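Local coordinates for dihydrodipicolinate synthase (Bacteroides thetaiotaomicron, PDB 4XKY), which catalyses the condensation of pyruvate, bound as a Schiff base, with aspartate semialdehyde, which opens the diaminopimelate route to lysine, at the interface of chains C and A and the interface of chains A and B. Coordinates in Å, arbitrary orientation; residue numbers count along the deposited sequence, not the author numbering. Chains: chain A/B, Dihydrodipicolinate synthase; chain C, Dihydrodipicolinate synthase.

Contact 1: the interface of chains C and A. Residues chain C 238-239, 242-243, 246; chain A 174-175, 178, 181.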
# COMPACT_ATOMS: atom_id res chain seq x y z
N GLN C 238 28.56 -15.03 7.18
CA GLN C 238 27.42 -14.49 6.44
C GLN C 238 26.81 -15.56 5.51
O GLN C 238 25.58 -15.65 5.37
CB GLN C 238 27.79 -13.21 5.67
CG GLN C 238 26.66 -12.56 4.88
CD GLN C 238 25.54 -12.02 5.77
OE1 GLN C 238 25.62 -12.08 7.01
NE2 GLN C 238 24.50 -11.51 5.15
N GLU C 239 27.65 -16.38 4.88
CA GLU C 239 27.15 -17.41 3.97
C GLU C 239 26.29 -18.43 4.72
O GLU C 239 25.27 -18.89 4.19
CB GLU C 239 28.27 -18.13 3.21
CG GLU C 239 27.78 -19.31 2.35
CD GLU C 239 28.72 -19.71 1.21
OE1 GLU C 239 29.93 -19.43 1.28
OE2 GLU C 239 28.24 -20.34 0.24
N MET C 242 23.09 -16.75 5.53
CA MET C 242 22.20 -16.65 4.35
C MET C 242 21.63 -18.01 3.94
O MET C 242 20.52 -18.08 3.41
CB MET C 242 22.84 -15.90 3.18
CG MET C 242 23.08 -14.41 3.40
SD MET C 242 21.73 -13.43 4.12
CE MET C 242 20.49 -13.68 2.86
N GLN C 243 22.36 -19.08 4.22
CA GLN C 243 21.84 -20.42 3.97
C GLN C 243 20.65 -20.76 4.90
O GLN C 243 19.66 -21.34 4.47
CB GLN C 243 22.95 -21.46 4.13
CG GLN C 243 22.53 -22.82 3.60
CD GLN C 243 23.61 -23.87 3.77
OE1 GLN C 243 24.76 -23.55 3.97
NE2 GLN C 243 23.22 -25.13 3.72
N ALA C 246 17.69 -18.87 3.61
CA ALA C 246 17.19 -19.43 2.36
C ALA C 246 16.48 -20.75 2.54
O ALA C 246 15.62 -21.08 1.72
CB ALA C 246 18.33 -19.62 1.38
N GLN A 174 20.71 -8.96 -0.15
CA GLN A 174 21.53 -10.12 0.25
C GLN A 174 20.97 -11.46 -0.22
O GLN A 174 21.73 -12.37 -0.55
CB GLN A 174 21.70 -10.15 1.77
CG GLN A 174 22.52 -9.00 2.31
CD GLN A 174 23.95 -9.08 1.84
OE1 GLN A 174 24.58 -10.13 1.93
NE2 GLN A 174 24.48 -7.97 1.32
N SER A 175 19.64 -11.58 -0.24
CA SER A 175 19.00 -12.78 -0.77
C SER A 175 19.32 -13.00 -2.24
O SER A 175 19.44 -14.14 -2.67
CB SER A 175 17.49 -12.73 -0.56
OG SER A 175 17.18 -12.71 0.82
N TYR A 178 23.10 -14.02 -2.53
CA TYR A 178 23.22 -15.44 -2.20
C TYR A 178 22.76 -16.31 -3.38
O TYR A 178 23.43 -17.27 -3.73
CB TYR A 178 22.43 -15.76 -0.92
CG TYR A 178 22.56 -17.21 -0.50
CD1 TYR A 178 23.66 -17.65 0.22
CD2 TYR A 178 21.60 -18.16 -0.87
CE1 TYR A 178 23.79 -18.98 0.60
CE2 TYR A 178 21.72 -19.49 -0.50
CZ TYR A 178 22.82 -19.89 0.23
OH TYR A 178 22.97 -21.19 0.61
N LYS A 181 25.52 -16.21 -6.14
CA LYS A 181 26.89 -16.32 -5.66
C LYS A 181 27.78 -17.23 -6.52
O LYS A 181 28.99 -17.09 -6.52
CB LYS A 181 26.91 -16.78 -4.19
CG LYS A 181 26.60 -18.25 -3.97
CD LYS A 181 26.75 -18.60 -2.49
CE LYS A 181 25.85 -19.74 -2.10
NZ LYS A 181 26.27 -20.96 -2.83
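A:Tyr178, with CG anti to its backbone N (chi1 -178°), lays its ring flat along one side of the partner helix, so that the main-chain oxygen O of C:Met242 stands 4.2 Å from the ring plane over its centre. The CD1 side of the ring meets CB of C:Met242 at 3.5 Å. Its CE2 side faces the methyl CB of C:Ala246 at 3.9 Å. The phenol OH ends against the aliphatic CG of C:Gln243 at 3.4 Å. C:Met242 is bent at both chi2 (-46°) and chi3 (-61°); these bends carry its methyl CE across the stem of A:Gln174, 3.9 Å from CB, and onto the adjoining backbone of A:Ser175. C:Gln238 crosses A:Gln174 at about a right angle with the amide planes well turned, and they touch without hydrogen bonding. At the rim, C:Glu239 reaches out extended and A:Lys181 crosses it, bent at chi4; NZ and the carboxylate OE2 form a loose salt bridge of 3.7 Å, which may add some charge pairing to a largely apolar contact. The site packs helix 231-247 of chain C against helix 170-180 of chain A and the turn that follows it.

Contact 2: the interface of chains C and A. Residues chain C 168-171, 174, 195, 198; chain A 168-171, 174, 195, 198.
Water 2 is held by three bonds from both chains: the amide NE2 of A:Gln174 at 2.8 Å (164° at H) and the two carboxylate oxygens of C:Glu198, OE1 and OE2, both at 3.0 Å. Water 1 repeats the bridge from C:Gln174 to A:Glu198, though its link to OE2 is weak. Each glutamine and glutamate point tip to tip with their planes nearly perpendicular. Between the waters the two glutamates, CG in the crowded position of each and the chain extended beyond, cross obliquely with their carboxylates 81° apart. OE1 of C:Glu198 lies 2.5 Å from OE1 of A:Glu198, a pair that makes sense as a hydrogen bond if one acid is protonated; such closeness would probably raise its pKa. Next to it the threonine hydroxyls meet tip to tip, OG1 of C:Thr170 and OG1 of A:Thr170 bonding at 2.5 Å. Their backbones donate N-H to each other's loop: N of A:Thr170 to O of C:Ala168 at 3.2 Å, almost along the carbonyl axis (176°), and N of C:Thr170 to O of A:Ala168 at 3.1 Å. The symmetry is imperfect, phi being positive at C:Ala168 and negative at A:Ala168, and CG2 of C:Val171 presses tightly on CB of A:Ala168 at 3.3 Å. An antiparallel beta bridge between C:Asn169 and A:Asn169 joins the loops that follow strand 160-165 at the starts of helices 170-180, beside 3-10 helix 193-195 and helix 196-201.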
# COMPACT_ATOMS: atom_id res chain seq x y z
N ALA C 168 13.94 -3.42 7.47
CA ALA C 168 14.81 -4.07 6.48
C ALA C 168 15.36 -3.06 5.43
O ALA C 168 16.04 -3.45 4.48
CB ALA C 168 14.07 -5.22 5.81
N ASN C 169 15.02 -1.79 5.63
CA ASN C 169 15.45 -0.64 4.84
C ASN C 169 16.68 0.04 5.43
O ASN C 169 16.57 0.79 6.41
CB ASN C 169 14.32 0.38 4.74
CG ASN C 169 14.69 1.57 3.88
OD1 ASN C 169 15.84 1.99 3.85
ND2 ASN C 169 13.73 2.11 3.15
N THR C 170 17.84 -0.20 4.83
CA THR C 170 19.09 0.27 5.40
C THR C 170 19.47 1.69 5.02
O THR C 170 20.34 2.27 5.65
CB THR C 170 20.27 -0.69 5.09
OG1 THR C 170 20.07 -1.29 3.81
CG2 THR C 170 20.34 -1.77 6.15
N VAL C 171 18.81 2.26 4.02
CA VAL C 171 18.92 3.69 3.77
C VAL C 171 18.36 4.41 4.98
O VAL C 171 18.97 5.32 5.55
CB VAL C 171 18.11 4.12 2.53
CG1 VAL C 171 18.01 5.64 2.43
CG2 VAL C 171 18.76 3.55 1.28
N GLN C 174 20.56 3.93 8.19
CA GLN C 174 21.76 4.77 8.13
C GLN C 174 21.38 6.24 8.38
O GLN C 174 22.14 6.97 9.02
CB GLN C 174 22.46 4.62 6.77
CG GLN C 174 23.17 3.29 6.57
CD GLN C 174 24.27 3.09 7.58
OE1 GLN C 174 25.08 3.99 7.79
NE2 GLN C 174 24.30 1.94 8.23
N ILE C 195 21.09 -8.71 7.58
CA ILE C 195 21.82 -7.46 7.43
C ILE C 195 22.50 -7.00 8.73
O ILE C 195 22.90 -5.83 8.86
CB ILE C 195 20.89 -6.33 6.95
CG1 ILE C 195 19.68 -6.18 7.89
CG2 ILE C 195 20.48 -6.59 5.52
CD1 ILE C 195 18.88 -4.90 7.67
N GLU C 198 26.36 -6.36 8.04
CA GLU C 198 26.70 -5.14 7.33
C GLU C 198 26.38 -3.91 8.20
O GLU C 198 27.11 -2.93 8.18
CB GLU C 198 26.03 -5.10 5.96
CG GLU C 198 24.59 -4.66 5.95
CD GLU C 198 23.96 -4.94 4.60
OE1 GLU C 198 23.50 -3.97 3.94
OE2 GLU C 198 23.96 -6.12 4.20
N ALA A 168 15.80 -0.02 -1.26
CA ALA A 168 16.70 0.21 -0.18
C ALA A 168 16.60 -0.98 0.76
O ALA A 168 17.01 -0.87 1.91
CB ALA A 168 16.29 1.48 0.55
N ASN A 169 16.08 -2.11 0.29
CA ASN A 169 15.89 -3.26 1.19
C ASN A 169 17.06 -4.23 1.06
O ASN A 169 17.18 -4.92 0.04
CB ASN A 169 14.57 -3.97 0.92
CG ASN A 169 14.37 -5.18 1.80
OD1 ASN A 169 15.33 -5.76 2.33
ND2 ASN A 169 13.13 -5.57 1.97
N THR A 170 17.93 -4.24 2.07
CA THR A 170 19.18 -4.97 1.97
C THR A 170 19.06 -6.44 2.36
O THR A 170 19.91 -7.24 1.99
CB THR A 170 20.36 -4.27 2.71
OG1 THR A 170 19.96 -3.81 3.99
CG2 THR A 170 20.83 -3.10 1.91
N VAL A 171 17.99 -6.81 3.06
CA VAL A 171 17.65 -8.22 3.27
C VAL A 171 17.35 -8.85 1.91
O VAL A 171 17.92 -9.90 1.54
CB VAL A 171 16.44 -8.37 4.20
CG1 VAL A 171 15.84 -9.77 4.14
CG2 VAL A 171 16.81 -7.96 5.64
N GLN A 174 20.71 -8.96 -0.15
CA GLN A 174 21.53 -10.12 0.25
C GLN A 174 20.97 -11.46 -0.22
O GLN A 174 21.73 -12.37 -0.55
CB GLN A 174 21.70 -10.15 1.77
CG GLN A 174 22.52 -9.00 2.31
CD GLN A 174 23.95 -9.08 1.84
OE1 GLN A 174 24.58 -10.13 1.93
NE2 GLN A 174 24.48 -7.97 1.32
N ILE A 195 23.62 3.20 1.13
CA ILE A 195 23.91 1.79 1.41
C ILE A 195 24.98 1.19 0.47
O ILE A 195 25.21 -0.03 0.48
CB ILE A 195 22.63 0.93 1.36
CG1 ILE A 195 21.82 1.15 0.08
CG2 ILE A 195 21.74 1.24 2.56
CD1 ILE A 195 20.82 0.05 -0.19
N GLU A 198 28.17 -0.28 2.63
CA GLU A 198 27.93 -1.53 3.35
C GLU A 198 27.69 -2.67 2.38
O GLU A 198 28.06 -3.79 2.67
CB GLU A 198 26.79 -1.43 4.37
CG GLU A 198 25.39 -1.39 3.80
CD GLU A 198 24.36 -0.95 4.83
OE1 GLU A 198 23.48 -1.75 5.18
OE2 GLU A 198 24.41 0.21 5.29
O HOH W 1 22.85 -0.43 7.74
O HOH W 2 23.37 -5.45 1.29

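Contact 3: the interface of chains A and B. Residues chain A 83-85, 108, 110-111, 121; chain B 52-53, 278-280.
A:Tyr110 takes the crowded first torsion (chi1 61°), whereas A:Phe111 sets CG anti to its backbone N (chi1 -165°); the two rings meet B:Pro279 and B:Phe280 of the neighbour. B:Pro279, which follows a cis peptide bond, puts CB over the centre of the A:Phe111 ring, 3.9 Å from the centroid, and wedges the same carbon against CD1 of A:Phe121 at 3.4 Å. A:Phe111 turns its CD1-CE1 edge onto the face of the B:Phe280 ring, planes 70° apart, while CZ of B:Phe280 touches CD1 of A:Tyr110 at 3.7 Å. The A:Tyr110 phenol is fixed within its own chain: OH donates to the main-chain O of A:Thr83 at 2.5 Å, in the carbonyl plane, and CB of A:Pro108 backs one ring face toward the rim. An alanine in place of A:Tyr110 would remove this bond and the ring, and would probably leave B:Phe280 poorly packed. A:Thr83 bonds across through OG1 to O of B:Gln52 at 2.7 Å, approaching from above the carbonyl plane. Water 4 ties N of A:Ile85 to O of B:Ser53 (2.7 Å) and O of B:Ala278; water 3 joins A:Ser84 OG to the same B:Ser53 carbonyl. The site knits two subunits near the catalytic centre of chain A, and by the two-fold near that of chain B; by family likeness, A:Tyr110 is likely the tyrosine that one subunit lends to its neighbour's active site.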
# COMPACT_ATOMS: atom_id res chain seq x y z
N THR A 83 6.54 2.69 -20.38
CA THR A 83 5.23 2.05 -20.29
C THR A 83 4.91 1.27 -21.56
O THR A 83 4.14 0.32 -21.50
CB THR A 83 4.09 3.07 -20.01
OG1 THR A 83 4.06 4.06 -21.04
CG2 THR A 83 4.28 3.73 -18.65
N SER A 84 5.47 1.68 -22.70
CA SER A 84 5.27 0.98 -23.95
C SER A 84 6.48 0.14 -24.32
O SER A 84 7.56 0.67 -24.48
CB SER A 84 5.05 1.96 -25.10
OG SER A 84 5.34 1.27 -26.30
N ILE A 85 6.28 -1.15 -24.54
CA ILE A 85 7.41 -2.04 -24.84
C ILE A 85 7.97 -1.76 -26.23
O ILE A 85 9.18 -1.77 -26.43
CB ILE A 85 7.02 -3.53 -24.69
CG1 ILE A 85 6.43 -3.79 -23.30
CG2 ILE A 85 8.23 -4.45 -24.91
CD1 ILE A 85 7.31 -3.32 -22.13
N PRO A 108 7.19 -2.25 -16.59
CA PRO A 108 6.35 -1.05 -16.45
C PRO A 108 5.63 -0.95 -15.08
O PRO A 108 5.23 -1.97 -14.53
CB PRO A 108 5.32 -1.20 -17.59
CG PRO A 108 5.92 -2.20 -18.54
CD PRO A 108 6.74 -3.13 -17.69
N TYR A 110 2.66 -0.23 -14.06
CA TYR A 110 1.35 -0.91 -14.01
C TYR A 110 1.44 -2.45 -14.08
O TYR A 110 0.41 -3.11 -13.98
CB TYR A 110 0.43 -0.42 -15.16
CG TYR A 110 1.02 -0.69 -16.54
CD1 TYR A 110 0.95 -1.95 -17.12
CD2 TYR A 110 1.66 0.32 -17.24
CE1 TYR A 110 1.52 -2.21 -18.36
CE2 TYR A 110 2.23 0.08 -18.48
CZ TYR A 110 2.16 -1.18 -19.03
OH TYR A 110 2.74 -1.38 -20.25
N PHE A 111 2.63 -3.02 -14.28
CA PHE A 111 2.77 -4.46 -14.54
C PHE A 111 2.88 -5.25 -13.25
O PHE A 111 3.89 -5.90 -12.99
CB PHE A 111 3.98 -4.77 -15.43
CG PHE A 111 3.98 -6.17 -16.04
CD1 PHE A 111 2.82 -6.74 -16.57
CD2 PHE A 111 5.16 -6.91 -16.09
CE1 PHE A 111 2.83 -8.02 -17.12
CE2 PHE A 111 5.18 -8.19 -16.65
CZ PHE A 111 4.02 -8.74 -17.17
N PHE A 121 7.69 -12.00 -19.77
CA PHE A 121 7.95 -10.66 -20.30
C PHE A 121 9.40 -10.55 -20.79
O PHE A 121 9.64 -10.19 -21.93
CB PHE A 121 7.67 -9.59 -19.24
CG PHE A 121 8.15 -8.21 -19.63
CD1 PHE A 121 7.63 -7.58 -20.74
CD2 PHE A 121 9.14 -7.56 -18.90
CE1 PHE A 121 8.07 -6.33 -21.12
CE2 PHE A 121 9.59 -6.30 -19.27
CZ PHE A 121 9.05 -5.68 -20.38
N GLN B 52 -1.51 3.52 -21.80
CA GLN B 52 -0.10 3.48 -21.29
C GLN B 52 0.82 2.53 -22.07
O GLN B 52 2.00 2.83 -22.37
CB GLN B 52 -0.09 3.05 -19.83
N SER B 53 0.26 1.37 -22.39
CA SER B 53 1.06 0.29 -22.91
C SER B 53 1.21 0.33 -24.44
O SER B 53 1.99 -0.44 -25.00
CB SER B 53 0.51 -1.05 -22.37
OG SER B 53 -0.67 -1.41 -23.03
N ALA B 278 1.84 -6.75 -25.30
CA ALA B 278 2.96 -6.85 -24.36
C ALA B 278 2.99 -5.59 -23.48
O ALA B 278 2.74 -4.49 -23.97
CB ALA B 278 4.27 -7.00 -25.12
N PRO B 279 3.33 -5.73 -22.19
CA PRO B 279 3.99 -6.84 -21.53
C PRO B 279 3.09 -8.02 -21.12
O PRO B 279 3.59 -9.05 -20.67
CB PRO B 279 4.55 -6.17 -20.28
CG PRO B 279 3.48 -5.19 -19.90
CD PRO B 279 2.87 -4.72 -21.20
N PHE B 280 1.77 -7.85 -21.28
CA PHE B 280 0.81 -8.80 -20.73
C PHE B 280 0.81 -10.13 -21.48
O PHE B 280 0.80 -10.13 -22.71
CB PHE B 280 -0.57 -8.16 -20.75
CG PHE B 280 -0.72 -7.04 -19.75
CD1 PHE B 280 -0.57 -7.28 -18.39
CD2 PHE B 280 -1.00 -5.74 -20.18
CE1 PHE B 280 -0.70 -6.25 -17.47
CE2 PHE B 280 -1.14 -4.71 -19.26
CZ PHE B 280 -0.99 -4.96 -17.90
O HOH W 3 3.77 -0.83 -27.22
O HOH W 4 3.72 -2.15 -23.90

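Contacts 1 and 2 belong to one interface: their centres are about 14 Å apart, they share A:Gln174, and both use helix 170-180 of chain A, so the two may be coupled through it. The centre of contact 3 lies about 32 Å and 29 Å from those of contacts 1 and 2, on a different face of chain A, which bridges chains C and B. Such two-sided pairing fits the tetramer. The centre of contact 2, about 13 Å from C:Lys164, and that of contact 3, about 13 Å from A:Tyr136, approach catalytic residues from different interfaces, so assembly may help to shape the active sites.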